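Local coordinates for pyridine nucleotide-disulfide oxidoreductase-like protein (Myceliophthora thermophila, PDB 5MQ6) that uses FAD and NADPH to insert one oxygen atom beside the carbonyl of ketones, especially polycyclic ones, giving esters or lactones, at residues V316-K319 with T320-R324; P394-E397 with Q398-R402. One frame throughout, in Å; residues are numbered along the deposited sequence.

Both interactions are local and come in series along the chain: interaction 1 involves the short helix 315-322 and the turn at A323 and R324, interaction 2 lies within the long helix 378-406. Their centres lie 32 Å apart and their nearest atoms about 20 Å, so neither touches the other. Each is well away from the middle of the chain, 29 and 26 Å from its centre. The two cofactors give a second reference: the I322 side chain is about 11 Å from that of the FAD-binding Y139, whereas the V399 side chain is about 11 Å from that of K425 and the R400 side chain about 11 Å from that of T301, both NADPH-binding. These distances are consistent with packing outside the immediate cofactor sites.

Interaction 1: V316-K319 with T320-R324; sequences VEWK and TKIAR
W318 meets I322 and A323 in the apolar part of this contact. CG of W318 is anti to the backbone N (chi1 -177°), which swings the six-membered ring past I322, the two side chains crossing at about a right angle. CZ3 of W318 comes within 3.4 Å of CG2 of I322, and A323 CB sits 3.8 Å from W318 CE2, offset toward the rim of the indole. E317 CG packs on K321 CE at 3.3 Å, so aliphatic parts meet, while E317 OE2 and K321 NZ stay 4.7 Å apart and form no salt bridge.

Among the polar contacts, V316 O accepts both T320 N and T320 OG1, the hydroxyl at 2.7 Å. This is possible because OG1 stands beside its own backbone N, turned back to the preceding turn. After the regular bond from K321 N to E317 O, A323 N reaches W318 O at 2.9 Å, an i to i+5 link that fits a pi-type turn. A323 centres an inverse gamma turn.

E317 OE1 forms a salt bridge with R311, and R324 NH2 one with E349, while R324 NH1 keeps K321 O at 3.0 Å, above the carbonyl plane. I322 and A323 pack on W328 of helix 328-340, while W318 rests on the loop residues I149 and P150.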
# COMPACT_ATOMS: atom_id res chain seq x y z
N VAL A 316 31.81 -4.59 -3.22
CA VAL A 316 32.63 -4.02 -2.13
C VAL A 316 31.76 -3.14 -1.22
O VAL A 316 31.92 -3.12 0.02
CB VAL A 316 33.98 -3.32 -2.59
CG1 VAL A 316 34.24 -3.39 -4.12
CG2 VAL A 316 34.12 -1.90 -2.02
N GLU A 317 30.88 -2.39 -1.84
CA GLU A 317 29.96 -1.56 -1.08
C GLU A 317 29.03 -2.48 -0.21
O GLU A 317 28.89 -2.31 1.05
CB GLU A 317 29.18 -0.68 -2.05
CG GLU A 317 28.66 0.61 -1.48
CD GLU A 317 27.28 0.91 -2.00
OE1 GLU A 317 26.85 0.24 -3.00
OE2 GLU A 317 26.60 1.80 -1.40
N TRP A 318 28.46 -3.49 -0.86
CA TRP A 318 27.75 -4.57 -0.15
C TRP A 318 28.33 -5.02 1.22
O TRP A 318 27.69 -4.94 2.24
CB TRP A 318 27.57 -5.78 -1.08
CG TRP A 318 26.79 -6.83 -0.39
CD1 TRP A 318 27.25 -7.97 0.17
CD2 TRP A 318 25.39 -6.76 -0.09
NE1 TRP A 318 26.23 -8.62 0.81
CE2 TRP A 318 25.07 -7.90 0.65
CE3 TRP A 318 24.39 -5.81 -0.36
CZ2 TRP A 318 23.79 -8.15 1.09
CZ3 TRP A 318 23.11 -6.07 0.05
CH2 TRP A 318 22.82 -7.22 0.76
N LYS A 319 29.57 -5.47 1.27
CA LYS A 319 30.10 -6.08 2.51
C LYS A 319 30.58 -5.02 3.48
O LYS A 319 30.69 -5.26 4.69
CB LYS A 319 31.22 -7.12 2.25
CG LYS A 319 31.72 -7.26 0.82
CD LYS A 319 32.25 -8.65 0.42
CE LYS A 319 32.23 -8.81 -1.11
NZ LYS A 319 32.88 -10.03 -1.69
N THR A 320 30.86 -3.85 2.93
CA THR A 320 31.41 -2.73 3.67
C THR A 320 30.35 -1.82 4.24
O THR A 320 30.45 -1.38 5.39
CB THR A 320 32.25 -1.92 2.66
OG1 THR A 320 33.32 -2.76 2.30
CG2 THR A 320 32.85 -0.73 3.22
N LYS A 321 29.37 -1.50 3.40
CA LYS A 321 28.45 -0.39 3.66
C LYS A 321 26.96 -0.76 3.75
O LYS A 321 26.13 0.11 4.08
CB LYS A 321 28.66 0.65 2.56
CG LYS A 321 29.92 1.50 2.76
CD LYS A 321 30.55 1.93 1.44
CE LYS A 321 29.68 2.90 0.63
NZ LYS A 321 29.54 4.25 1.27
N ILE A 322 26.62 -2.00 3.41
CA ILE A 322 25.22 -2.44 3.42
C ILE A 322 25.07 -3.55 4.44
O ILE A 322 24.60 -3.32 5.55
CB ILE A 322 24.75 -2.84 2.02
CG1 ILE A 322 24.93 -1.61 1.07
CG2 ILE A 322 23.30 -3.31 2.10
CD1 ILE A 322 24.81 -1.91 -0.41
N ALA A 323 25.55 -4.74 4.13
CA ALA A 323 25.44 -5.82 5.07
C ALA A 323 26.53 -5.67 6.15
O ALA A 323 27.37 -6.51 6.29
CB ALA A 323 25.50 -7.18 4.36
N ARG A 324 26.45 -4.66 6.98
CA ARG A 324 27.59 -4.24 7.75
C ARG A 324 27.76 -5.08 8.97
O ARG A 324 28.82 -5.08 9.52
CB ARG A 324 27.44 -2.80 8.23
CG ARG A 324 27.21 -1.82 7.11
CD ARG A 324 25.98 -0.94 7.36
NE ARG A 324 26.36 0.18 8.18
CZ ARG A 324 26.75 1.38 7.74
NH1 ARG A 324 26.74 1.73 6.48
NH2 ARG A 324 27.12 2.26 8.62

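Interaction 2: P394-E397 with Q398-R402; sequences PHAE and QVRAR
H395 offers one ring face to V399: CG2 of the valine lies 3.6 Å from the imidazole centroid and 25° off its normal, a CH-pi contact displaced toward the rim. Two torsions bring them together, since CG of H395 is anti to the backbone N (chi1 174°) and V399 CG2 stands beside its own. In the ring plane, ND1 is 2.8 Å from a water that donates to Q398 OE1 at 2.9 Å, bridging the two side chains.

R400 folds back along the helix, its chain bent at chi3, until A396 O lies 3.7 Å above the guanidinium plane, over its centre. E397 OE1 meets the edge of the same group, accepting NH1 through its anti lone pair at 2.9 Å, in the guanidinium plane; the carboxylate is turned 60° from that plane. Outside, NE bonds to A418 O and NH2 to the hydroxyl of Y26. A leucine in place of R400 would probably leave E397 without its ionic mate and A418 O and Y26 without these donors.

Backbone bonds Q398 N to P394 O and V399 N to H395 O show regular i to i+4 helix geometry, and the E397-R400 salt bridge is an i to i+3 pair on helix 378-406.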
# COMPACT_ATOMS: atom_id res chain seq x y z
N PRO A 394 11.81 24.29 0.20
CA PRO A 394 12.97 24.11 -0.64
C PRO A 394 12.89 22.84 -1.53
O PRO A 394 13.21 22.90 -2.74
CB PRO A 394 14.11 23.98 0.35
CG PRO A 394 13.64 24.69 1.57
CD PRO A 394 12.18 24.48 1.62
N HIS A 395 12.48 21.70 -0.98
CA HIS A 395 12.42 20.54 -1.84
C HIS A 395 11.36 20.73 -2.94
O HIS A 395 11.58 20.41 -4.12
CB HIS A 395 12.09 19.29 -1.08
CG HIS A 395 11.87 18.09 -1.97
ND1 HIS A 395 12.87 17.50 -2.70
CD2 HIS A 395 10.75 17.39 -2.25
CE1 HIS A 395 12.39 16.47 -3.36
NE2 HIS A 395 11.11 16.37 -3.11
N ALA A 396 10.21 21.26 -2.56
CA ALA A 396 9.12 21.42 -3.50
C ALA A 396 9.52 22.32 -4.68
O ALA A 396 9.18 22.02 -5.81
CB ALA A 396 7.94 22.01 -2.78
N GLU A 397 10.24 23.41 -4.40
CA GLU A 397 10.70 24.30 -5.47
C GLU A 397 11.73 23.57 -6.33
O GLU A 397 11.71 23.76 -7.53
CB GLU A 397 11.29 25.58 -4.93
CG GLU A 397 10.29 26.44 -4.21
CD GLU A 397 9.56 27.48 -5.10
OE1 GLU A 397 8.41 27.13 -5.56
OE2 GLU A 397 10.13 28.65 -5.27
N GLN A 398 12.62 22.76 -5.75
CA GLN A 398 13.53 21.96 -6.58
C GLN A 398 12.82 20.98 -7.49
O GLN A 398 13.27 20.76 -8.58
CB GLN A 398 14.56 21.21 -5.78
CG GLN A 398 15.47 22.26 -5.08
CD GLN A 398 16.77 21.69 -4.63
OE1 GLN A 398 16.88 20.49 -4.39
NE2 GLN A 398 17.81 22.53 -4.60
N VAL A 399 11.75 20.38 -7.04
CA VAL A 399 11.05 19.43 -7.91
C VAL A 399 10.51 20.13 -9.15
O VAL A 399 10.63 19.62 -10.24
CB VAL A 399 9.91 18.73 -7.19
CG1 VAL A 399 9.20 17.70 -8.12
CG2 VAL A 399 10.42 18.00 -5.95
N ARG A 400 9.89 21.29 -8.97
CA ARG A 400 9.35 22.07 -10.10
C ARG A 400 10.42 22.57 -11.05
O ARG A 400 10.23 22.61 -12.28
CB ARG A 400 8.57 23.26 -9.60
CG ARG A 400 7.14 23.02 -9.03
CD ARG A 400 6.71 24.29 -8.23
NE ARG A 400 6.01 23.75 -7.19
CZ ARG A 400 6.02 23.93 -5.90
NH1 ARG A 400 6.64 24.88 -5.18
NH2 ARG A 400 5.26 23.04 -5.32
N ALA A 401 11.53 22.96 -10.47
CA ALA A 401 12.67 23.43 -11.26
C ALA A 401 13.29 22.32 -12.09
O ALA A 401 13.72 22.54 -13.24
CB ALA A 401 13.71 23.98 -10.31
N ARG A 402 13.36 21.12 -11.49
CA ARG A 402 13.87 19.96 -12.18
C ARG A 402 13.00 19.74 -13.41
O ARG A 402 13.49 19.49 -14.54
CB ARG A 402 13.89 18.69 -11.29
CG ARG A 402 14.43 17.52 -12.05
CD ARG A 402 15.16 16.40 -11.30
NE ARG A 402 14.30 15.35 -11.44
CZ ARG A 402 14.37 14.21 -12.09
NH1 ARG A 402 15.43 13.60 -12.50
NH2 ARG A 402 13.26 13.59 -12.09
O HOH W 1 15.33 18.83 -2.53